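Local atomic coordinates of peptidoglycan glycosyltransferase (Eggerthella lenta, PDB entry 4MNR), a protein that belongs to the penicillin-binding protein family and joins an N-terminal dimerisation-type region to a larger domain of the beta-lactamase-like superfamily. Residues A[28-33]-A[49-54]; A[36-41]-A[56-61]; A[60-65]-A[111-116]; A[73-78]-A[340-345]. One frame throughout, in Å; residues are numbered along the deposited sequence.

Contact 1 (A[28-33]-A[49-54]); sequences GTIATY and YEREYP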
# COMPACT_ATOMS: atom_id res chain seq x y z
N GLY A 28 13.49 -4.56 26.05
CA GLY A 28 12.05 -4.37 26.14
C GLY A 28 11.24 -5.27 25.21
O GLY A 28 11.77 -5.82 24.26
N THR A 29 9.95 -5.41 25.50
CA THR A 29 9.07 -6.23 24.65
C THR A 29 8.50 -5.42 23.50
O THR A 29 8.44 -4.20 23.57
CB THR A 29 7.88 -6.80 25.43
OG1 THR A 29 7.14 -5.72 26.01
CG2 THR A 29 8.36 -7.72 26.54
N ILE A 30 8.12 -6.11 22.43
CA ILE A 30 7.38 -5.51 21.33
C ILE A 30 6.08 -6.29 21.26
O ILE A 30 6.10 -7.51 21.24
CB ILE A 30 8.11 -5.71 19.99
CG1 ILE A 30 9.47 -5.01 20.03
CG2 ILE A 30 7.26 -5.16 18.82
CD1 ILE A 30 10.43 -5.46 18.91
N ALA A 31 4.95 -5.58 21.23
CA ALA A 31 3.64 -6.23 21.26
C ALA A 31 2.66 -5.50 20.34
O ALA A 31 2.83 -4.31 20.06
CB ALA A 31 3.11 -6.25 22.68
N THR A 32 1.62 -6.21 19.88
CA THR A 32 0.55 -5.57 19.11
C THR A 32 -0.34 -4.72 20.02
O THR A 32 -0.24 -4.77 21.24
CB THR A 32 -0.34 -6.60 18.40
OG1 THR A 32 -1.09 -7.35 19.37
CG2 THR A 32 0.52 -7.55 17.56
N TYR A 33 -1.22 -3.94 19.40
CA TYR A 33 -2.08 -3.04 20.16
C TYR A 33 -3.04 -3.82 21.06
O TYR A 33 -3.39 -3.36 22.15
CB TYR A 33 -2.86 -2.11 19.21
CG TYR A 33 -3.51 -0.95 19.92
CD1 TYR A 33 -2.75 0.09 20.43
CD2 TYR A 33 -4.89 -0.89 20.08
CE1 TYR A 33 -3.34 1.16 21.09
CE2 TYR A 33 -5.49 0.18 20.74
CZ TYR A 33 -4.70 1.20 21.24
OH TYR A 33 -5.27 2.26 21.90
N TYR A 49 20.43 -12.94 29.13
CA TYR A 49 19.13 -12.79 28.48
C TYR A 49 19.16 -13.25 27.03
O TYR A 49 20.15 -13.04 26.32
CB TYR A 49 18.65 -11.34 28.55
CG TYR A 49 18.08 -10.94 29.89
CD1 TYR A 49 16.73 -11.07 30.16
CD2 TYR A 49 18.90 -10.43 30.89
CE1 TYR A 49 16.20 -10.70 31.39
CE2 TYR A 49 18.39 -10.06 32.11
CZ TYR A 49 17.05 -10.20 32.36
OH TYR A 49 16.54 -9.83 33.59
N GLU A 50 18.08 -13.89 26.60
CA GLU A 50 17.95 -14.35 25.22
C GLU A 50 16.63 -13.85 24.65
O GLU A 50 15.62 -13.78 25.37
CB GLU A 50 18.01 -15.87 25.15
CG GLU A 50 18.79 -16.42 23.96
CD GLU A 50 20.19 -16.88 24.35
OE1 GLU A 50 21.03 -16.03 24.73
OE2 GLU A 50 20.46 -18.10 24.27
N ARG A 51 16.64 -13.49 23.37
CA ARG A 51 15.46 -12.95 22.71
C ARG A 51 14.52 -14.07 22.29
O ARG A 51 14.95 -15.07 21.72
CB ARG A 51 15.89 -12.14 21.49
CG ARG A 51 14.89 -11.11 21.02
CD ARG A 51 14.65 -10.04 22.09
NE ARG A 51 13.89 -8.91 21.55
CZ ARG A 51 13.21 -8.06 22.31
NH1 ARG A 51 13.19 -8.22 23.63
NH2 ARG A 51 12.54 -7.05 21.75
N GLU A 52 13.23 -13.93 22.60
CA GLU A 52 12.23 -14.90 22.18
C GLU A 52 11.22 -14.23 21.25
O GLU A 52 10.84 -13.08 21.47
CB GLU A 52 11.47 -15.45 23.39
CG GLU A 52 12.24 -16.44 24.23
CD GLU A 52 11.34 -17.15 25.22
OE1 GLU A 52 10.17 -16.74 25.36
OE2 GLU A 52 11.81 -18.12 25.86
N TYR A 53 10.78 -14.97 20.23
CA TYR A 53 9.75 -14.50 19.29
C TYR A 53 8.56 -15.46 19.31
O TYR A 53 8.50 -16.41 18.52
CB TYR A 53 10.34 -14.36 17.88
CG TYR A 53 11.44 -13.33 17.81
CD1 TYR A 53 11.14 -12.00 17.57
CD2 TYR A 53 12.77 -13.67 18.03
CE1 TYR A 53 12.13 -11.03 17.53
CE2 TYR A 53 13.77 -12.72 17.99
CZ TYR A 53 13.44 -11.40 17.73
OH TYR A 53 14.42 -10.43 17.70
N PRO A 54 7.62 -15.24 20.24
CA PRO A 54 6.66 -16.31 20.55
C PRO A 54 5.40 -16.34 19.69
O PRO A 54 4.52 -17.15 19.95
CB PRO A 54 6.29 -16.02 22.00
CG PRO A 54 6.41 -14.54 22.12
CD PRO A 54 7.51 -14.11 21.18
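A charged side chain grips a backbone carbonyl across one strand of the mixed sheet: Arg51, on the outermost strand 49-52, holds the carbonyl of Gly28, just ahead of strand 30-31. NH1 and NH2 both donate to the one atom Gly28 O, at 2.9 Å each, a two-to-one fork in which neither N-H points straight at the oxygen. The oxygen lies almost in the guanidinium plane (6° out of it), while the two nitrogens meet the carbonyl differently: NH2 sits nearly in line with C=O, NH1 well above the carbonyl plane. CG anti to the backbone N (chi1 -158°) and a bend at chi2 bring the guanidinium up to Gly28. Strand 37-43 runs between the two partners in sheet order, so the grip ties strand 49-52 to the residue leading into strand 30-31, two places away in the sheet. Alongside, Ile30 CD1 comes to 3.9 Å from Arg51 NH2 near the guanidinium plane, the two side chains crossing at about a right angle; isoleucine supplies an apolar flank in a buried setting. The inner nitrogen NE forms a salt bridge with Glu76, which also accepts from Tyr53 OH, and NH1 has a further bond to Ser41 OG.

Contact 2 (A[36-41]-A[56-61]); sequences VVLARS and GDLASH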
# COMPACT_ATOMS: atom_id res chain seq x y z
N VAL A 36 -0.73 -8.92 21.94
CA VAL A 36 0.01 -10.12 21.55
C VAL A 36 1.51 -9.79 21.49
O VAL A 36 1.94 -8.93 20.72
CB VAL A 36 -0.46 -10.69 20.19
CG1 VAL A 36 0.41 -11.87 19.79
CG2 VAL A 36 -1.92 -11.12 20.29
N VAL A 37 2.28 -10.47 22.33
CA VAL A 37 3.72 -10.26 22.40
C VAL A 37 4.41 -10.84 21.17
O VAL A 37 4.26 -12.04 20.86
CB VAL A 37 4.30 -10.89 23.68
CG1 VAL A 37 5.82 -10.83 23.67
CG2 VAL A 37 3.72 -10.19 24.92
N LEU A 38 5.17 -10.00 20.46
CA LEU A 38 5.89 -10.43 19.27
C LEU A 38 7.36 -10.70 19.57
O LEU A 38 8.00 -11.49 18.88
CB LEU A 38 5.80 -9.35 18.18
CG LEU A 38 4.37 -8.94 17.82
CD1 LEU A 38 4.39 -7.82 16.79
CD2 LEU A 38 3.63 -10.15 17.29
N ALA A 39 7.89 -10.05 20.60
CA ALA A 39 9.28 -10.26 20.99
C ALA A 39 9.45 -9.91 22.46
O ALA A 39 8.88 -8.95 22.94
CB ALA A 39 10.22 -9.41 20.15
N ARG A 40 10.24 -10.71 23.17
CA ARG A 40 10.52 -10.44 24.57
C ARG A 40 11.87 -11.05 24.89
O ARG A 40 12.38 -11.86 24.12
CB ARG A 40 9.43 -11.03 25.47
CG ARG A 40 9.31 -12.55 25.36
CD ARG A 40 8.27 -13.09 26.33
NE ARG A 40 7.94 -14.48 26.03
CZ ARG A 40 6.70 -14.92 25.87
NH1 ARG A 40 6.49 -16.20 25.59
NH2 ARG A 40 5.68 -14.09 26.01
N SER A 41 12.45 -10.65 26.02
CA SER A 41 13.69 -11.25 26.47
C SER A 41 13.43 -12.01 27.76
O SER A 41 12.71 -11.54 28.63
CB SER A 41 14.77 -10.19 26.68
OG SER A 41 15.14 -9.62 25.43
N GLY A 56 5.11 -16.89 16.27
CA GLY A 56 5.19 -17.58 15.00
C GLY A 56 5.51 -16.62 13.87
O GLY A 56 6.46 -15.87 13.97
N ASP A 57 4.70 -16.63 12.82
CA ASP A 57 4.97 -15.72 11.70
C ASP A 57 4.15 -14.42 11.72
O ASP A 57 4.07 -13.73 10.71
CB ASP A 57 4.83 -16.43 10.35
CG ASP A 57 3.40 -16.83 10.03
OD1 ASP A 57 2.47 -16.49 10.79
OD2 ASP A 57 3.22 -17.49 8.98
N LEU A 58 3.57 -14.09 12.87
CA LEU A 58 2.75 -12.88 12.98
C LEU A 58 3.60 -11.62 12.85
O LEU A 58 4.48 -11.38 13.68
CB LEU A 58 1.98 -12.89 14.31
CG LEU A 58 0.88 -11.83 14.43
CD1 LEU A 58 -0.31 -12.13 13.50
CD2 LEU A 58 0.40 -11.72 15.87
N ALA A 59 3.36 -10.85 11.78
CA ALA A 59 4.08 -9.61 11.51
C ALA A 59 5.61 -9.75 11.52
O ALA A 59 6.31 -8.85 11.95
CB ALA A 59 3.64 -8.52 12.51
N SER A 60 6.12 -10.87 11.01
CA SER A 60 7.56 -11.12 11.07
C SER A 60 8.43 -10.00 10.49
O SER A 60 9.43 -9.62 11.10
CB SER A 60 7.91 -12.43 10.39
OG SER A 60 7.38 -13.50 11.13
N HIS A 61 8.07 -9.50 9.32
CA HIS A 61 8.91 -8.49 8.68
C HIS A 61 8.90 -7.20 9.47
O HIS A 61 9.91 -6.49 9.52
CB HIS A 61 8.44 -8.22 7.26
CG HIS A 61 8.54 -9.42 6.38
ND1 HIS A 61 7.55 -10.37 6.31
CD2 HIS A 61 9.53 -9.84 5.55
CE1 HIS A 61 7.92 -11.33 5.47
NE2 HIS A 61 9.11 -11.03 4.99
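Leu58 CD2 touches two side chains of the opposing segment, with Val36 CG1 and Leu38 CD2 each 3.9 Å away. Leu58 crosses both neighbours at about a right angle, so methyl groups meet rather than chains lying flank to flank. Leu38 also spreads its other methyl: CD1 stands 4.4 Å from Ala59 CB, while CD2 lies 3.9 Å from Leu58 O. Branched aliphatic residues suit this place because each can offer a methyl to more than one partner, and no hydrogen bond links the two segments. On Leu58, CG stands anti to the backbone N (chi1 -169°), which places CD2 against Val36 and Leu38.

The backbone on each side positions these residues. Asp57 to Ser60 form a type II beta turn with Leu58 and Ala59 at its centre; Ala59, at positive phi (53°), also occupies the N-cap position of helix 60-63. On the other side Leu38 and Ala39 both face Ile30, a classic beta bulge, and the chain turns a corner at Leu38, where its side chain points toward the turn. Further out, Gln122 of helix 115-125 accepts from Ala59 N, and Gln118 and Gln119 of that helix touch Leu58. Val63 packs on Leu38 from helix 60-63, while Ser60 OG is hydrogen-bonded to Tyr151 O.

Contact 3 (A[60-65]-A[111-116]); sequences SHVVGY and LTLNSK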
# COMPACT_ATOMS: atom_id res chain seq x y z
N SER A 60 6.12 -10.87 11.01
CA SER A 60 7.56 -11.12 11.07
C SER A 60 8.43 -10.00 10.49
O SER A 60 9.43 -9.62 11.10
CB SER A 60 7.91 -12.43 10.39
OG SER A 60 7.38 -13.50 11.13
N HIS A 61 8.07 -9.50 9.32
CA HIS A 61 8.91 -8.49 8.68
C HIS A 61 8.90 -7.20 9.47
O HIS A 61 9.91 -6.49 9.52
CB HIS A 61 8.44 -8.22 7.26
CG HIS A 61 8.54 -9.42 6.38
ND1 HIS A 61 7.55 -10.37 6.31
CD2 HIS A 61 9.53 -9.84 5.55
CE1 HIS A 61 7.92 -11.33 5.47
NE2 HIS A 61 9.11 -11.03 4.99
N VAL A 62 7.76 -6.88 10.06
CA VAL A 62 7.62 -5.67 10.87
C VAL A 62 8.42 -5.75 12.17
O VAL A 62 9.18 -4.83 12.50
CB VAL A 62 6.14 -5.38 11.19
CG1 VAL A 62 6.03 -4.33 12.29
CG2 VAL A 62 5.41 -4.89 9.94
N VAL A 63 8.29 -6.87 12.89
CA VAL A 63 8.97 -7.01 14.17
C VAL A 63 10.49 -7.01 13.99
O VAL A 63 11.22 -6.34 14.72
CB VAL A 63 8.47 -8.25 14.99
CG1 VAL A 63 8.74 -9.55 14.27
CG2 VAL A 63 9.12 -8.29 16.38
N GLY A 64 10.96 -7.71 12.97
CA GLY A 64 12.37 -7.80 12.70
C GLY A 64 13.06 -8.71 13.70
O GLY A 64 12.42 -9.48 14.42
N TYR A 65 14.38 -8.64 13.74
CA TYR A 65 15.14 -9.47 14.65
C TYR A 65 16.22 -8.65 15.31
O TYR A 65 16.62 -7.60 14.78
CB TYR A 65 15.76 -10.66 13.91
CG TYR A 65 16.44 -10.30 12.62
CD1 TYR A 65 15.76 -10.42 11.41
CD2 TYR A 65 17.75 -9.83 12.60
CE1 TYR A 65 16.37 -10.09 10.22
CE2 TYR A 65 18.37 -9.48 11.41
CZ TYR A 65 17.67 -9.62 10.22
OH TYR A 65 18.25 -9.29 9.02
N LEU A 111 2.78 -1.58 19.33
CA LEU A 111 2.50 -1.25 17.94
C LEU A 111 1.02 -0.94 17.76
O LEU A 111 0.20 -1.22 18.65
CB LEU A 111 2.87 -2.41 17.02
CG LEU A 111 4.32 -2.89 17.10
CD1 LEU A 111 4.56 -4.00 16.08
CD2 LEU A 111 5.30 -1.73 16.89
N THR A 112 0.69 -0.38 16.60
CA THR A 112 -0.69 -0.11 16.22
C THR A 112 -1.42 -1.34 15.68
O THR A 112 -2.65 -1.33 15.53
CB THR A 112 -0.75 0.97 15.12
OG1 THR A 112 0.17 0.64 14.08
CG2 THR A 112 -0.37 2.35 15.69
N LEU A 113 -0.67 -2.40 15.38
CA LEU A 113 -1.24 -3.58 14.73
C LEU A 113 -2.31 -4.25 15.57
O LEU A 113 -2.18 -4.34 16.80
CB LEU A 113 -0.15 -4.61 14.45
CG LEU A 113 1.05 -4.18 13.62
CD1 LEU A 113 1.99 -5.37 13.48
CD2 LEU A 113 0.63 -3.63 12.26
N ASN A 114 -3.37 -4.73 14.91
CA ASN A 114 -4.33 -5.61 15.57
C ASN A 114 -4.03 -7.05 15.15
O ASN A 114 -3.88 -7.32 13.96
CB ASN A 114 -5.76 -5.24 15.19
CG ASN A 114 -6.78 -6.25 15.73
OD1 ASN A 114 -7.10 -7.24 15.07
ND2 ASN A 114 -7.26 -6.03 16.96
N SER A 115 -3.88 -7.96 16.10
CA SER A 115 -3.44 -9.30 15.74
C SER A 115 -4.40 -10.05 14.81
O SER A 115 -3.96 -10.82 13.97
CB SER A 115 -3.13 -10.14 16.99
OG SER A 115 -4.31 -10.41 17.73
N LYS A 116 -5.70 -9.80 14.94
CA LYS A 116 -6.68 -10.51 14.11
C LYS A 116 -6.71 -9.97 12.68
O LYS A 116 -6.83 -10.74 11.72
CB LYS A 116 -8.09 -10.45 14.73
CG LYS A 116 -8.20 -11.17 16.06
CD LYS A 116 -9.55 -10.92 16.72
CE LYS A 116 -10.71 -11.35 15.82
NZ LYS A 116 -12.04 -11.08 16.44
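Val62, on the short helix 60-63, meets Leu111 and Leu113 in a wholly apolar and buried contact. Its CG1 methyl serves both leucines, standing 4.1 Å from Leu111 CD1 and 4.3 Å from Leu113 CD1. Being anti to the backbone N (chi1 166°), CG1 reaches the CD1 methyls of both leucines, whose side chains share the same extended shape beyond CB. The side chains of Val62 and Leu111 run past one another in opposite directions, and their one close approach is between methyls, CG1 and CD1. Branched aliphatic residues suit this buried spot, the leucines' length covering much of the gap between the backbones.

No polar bond crosses the contact; those nearby shape each chain. Gly64 N donates to Ser60 O at 3.1 Å, closing the single helical turn, and the chain leaves it at Gly64 with positive phi (74°), a conformation that glycine adopts readily. Asn114 is the N-cap of helix 115-125: its OD1 accepts a weak hydrogen bond from Lys116 N at 2.9 Å, and also a hydrogen bond from Ile117 N. An asparagine suits the spot because its short amide can fold back to amide groups that the first helical turn leaves without backbone acceptors.

Around this contact, Met145 of strand 142-148 touches Val62 and Ile142 of the same strand touches Leu113, while Leu38 of strand 37-43 packs on Leu111. Val62 thus lies between Leu111, at the end of strand 108-111 of the mixed sheet, and strand 142-148, an outermost strand of the five-stranded antiparallel sheet.

Contact 4 (A[73-78]-A[340-345]); sequences SGIEKA and PYLVDS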
# COMPACT_ATOMS: atom_id res chain seq x y z
N SER A 73 16.84 -5.72 12.34
CA SER A 73 15.97 -5.25 11.27
C SER A 73 14.61 -4.89 11.86
O SER A 73 14.36 -5.13 13.05
CB SER A 73 15.80 -6.32 10.20
OG SER A 73 15.11 -7.43 10.74
N GLY A 74 13.73 -4.34 11.03
CA GLY A 74 12.37 -4.03 11.45
C GLY A 74 12.29 -3.10 12.65
O GLY A 74 13.09 -2.16 12.78
N ILE A 75 11.33 -3.35 13.53
CA ILE A 75 11.14 -2.52 14.72
C ILE A 75 12.29 -2.70 15.70
O ILE A 75 12.71 -1.75 16.37
CB ILE A 75 9.76 -2.81 15.40
CG1 ILE A 75 8.62 -2.33 14.50
CG2 ILE A 75 9.67 -2.17 16.78
CD1 ILE A 75 8.47 -0.81 14.41
N GLU A 76 12.85 -3.91 15.76
CA GLU A 76 14.01 -4.17 16.62
C GLU A 76 15.16 -3.21 16.30
O GLU A 76 15.89 -2.77 17.19
CB GLU A 76 14.51 -5.61 16.44
CG GLU A 76 13.56 -6.70 16.95
CD GLU A 76 13.73 -6.99 18.44
OE1 GLU A 76 13.59 -8.16 18.83
OE2 GLU A 76 14.00 -6.05 19.22
N LYS A 77 15.31 -2.91 15.01
CA LYS A 77 16.31 -1.94 14.55
C LYS A 77 15.87 -0.50 14.79
O LYS A 77 16.61 0.29 15.39
CB LYS A 77 16.61 -2.16 13.06
CG LYS A 77 17.63 -1.20 12.47
CD LYS A 77 17.72 -1.40 10.96
CE LYS A 77 18.87 -0.61 10.36
NZ LYS A 77 18.38 0.52 9.53
N ALA A 78 14.67 -0.15 14.33
CA ALA A 78 14.21 1.23 14.37
C ALA A 78 14.11 1.76 15.79
O ALA A 78 14.39 2.93 16.05
CB ALA A 78 12.87 1.37 13.66
N PRO A 340 1.43 8.00 8.15
CA PRO A 340 1.33 6.60 8.59
C PRO A 340 2.20 6.36 9.82
O PRO A 340 3.31 6.87 9.87
CB PRO A 340 1.87 5.81 7.40
CG PRO A 340 2.66 6.81 6.59
CD PRO A 340 1.96 8.12 6.78
N TYR A 341 1.70 5.60 10.79
CA TYR A 341 2.54 5.25 11.93
C TYR A 341 2.26 3.84 12.44
O TYR A 341 1.16 3.31 12.25
CB TYR A 341 2.43 6.28 13.06
CG TYR A 341 1.11 6.33 13.80
CD1 TYR A 341 0.02 6.99 13.26
CD2 TYR A 341 0.98 5.75 15.06
CE1 TYR A 341 -1.18 7.06 13.93
CE2 TYR A 341 -0.22 5.83 15.75
CZ TYR A 341 -1.29 6.48 15.18
OH TYR A 341 -2.48 6.57 15.86
N LEU A 342 3.26 3.28 13.10
CA LEU A 342 3.27 1.89 13.49
C LEU A 342 3.43 1.72 15.00
O LEU A 342 3.11 0.67 15.55
CB LEU A 342 4.44 1.21 12.77
CG LEU A 342 4.50 -0.27 12.47
CD1 LEU A 342 3.14 -0.81 12.07
CD2 LEU A 342 5.52 -0.49 11.36
N VAL A 343 3.95 2.74 15.68
CA VAL A 343 4.15 2.66 17.14
C VAL A 343 3.16 3.54 17.87
O VAL A 343 3.14 4.75 17.67
CB VAL A 343 5.59 3.03 17.56
CG1 VAL A 343 5.72 3.09 19.10
CG2 VAL A 343 6.55 2.03 16.97
N ASP A 344 2.33 2.92 18.72
CA ASP A 344 1.31 3.66 19.45
C ASP A 344 1.89 4.30 20.70
O ASP A 344 1.53 5.43 21.07
CB ASP A 344 0.17 2.73 19.88
CG ASP A 344 -0.85 3.44 20.77
OD1 ASP A 344 -1.70 4.18 20.23
OD2 ASP A 344 -0.80 3.25 22.00
N SER A 345 2.76 3.56 21.38
CA SER A 345 3.27 4.06 22.64
C SER A 345 4.52 3.33 23.08
O SER A 345 4.79 2.21 22.64
CB SER A 345 2.21 3.94 23.74
OG SER A 345 1.78 2.59 23.85
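A short helix rests on the mixed sheet here, Ile75 of helix 74-78 meeting Leu342 and Val343 at the start of strand 343-347. The end of the isoleucine does the touching: CD1 is 4.3 Å from Leu342 CD2 and also 4.3 Å from Val343 CG2. Ile75 has CG1 anti to the carbonyl carbon (chi1 -68°), and chi2 (-71°) bends the chain, leaving CD1 within contact distance of both partners. All three residues are buried and aliphatic, as befits a seam without a hydrogen bond across it. Leu342 and Val343 are consecutive, yet both aim their CB toward the helix; here the chain is only entering the strand, and Leu342 still has a non-strand backbone (psi -21°).

Gly74, with positive phi, which glycine tolerates readily, lies near the start of the helical turn, held by Lys77 N to Ser73 O at 3.1 Å and Ala78 N to Gly74 O at 3.0 Å. A little further along the strand, Asp344 and Ser345 both face Thr110 in a classic beta bulge.

Ile75 also touches Ile30 and Leu111, so its side chain spans three neighbouring strands, 30-31, 108-111 and 343-347; the next residue, Glu76, forms a salt bridge with Arg27. This is helix-on-sheet packing, in which one helical turn from the N-terminal region covers part of a face of the mixed sheet, itself including the late strand 343-347.

Overall arrangement
From the N terminus, segment 28-33 closes its loop with 49-54 in contact 1, while 36-41, inside that loop, pairs with 56-61 beyond it; contacts 1 and 2 therefore cross. Strand 37-43 lies between strands 30-31 and 49-52 in the sheet, its backbone bonded to Ile30 by Leu38 and Ala39. Contact 3 begins where contact 2 ends, the two sharing Ser60 and His61, and closes at 111-116. Segment 73-78 lies within this loop but reaches far along the chain to 340-345, so contact 4 crosses contact 3. Contacts 1 and 4 are in series, yet Glu76 links them in space. Contact 4 alone carries the N-terminal strands and short helices to the late strand 343-347.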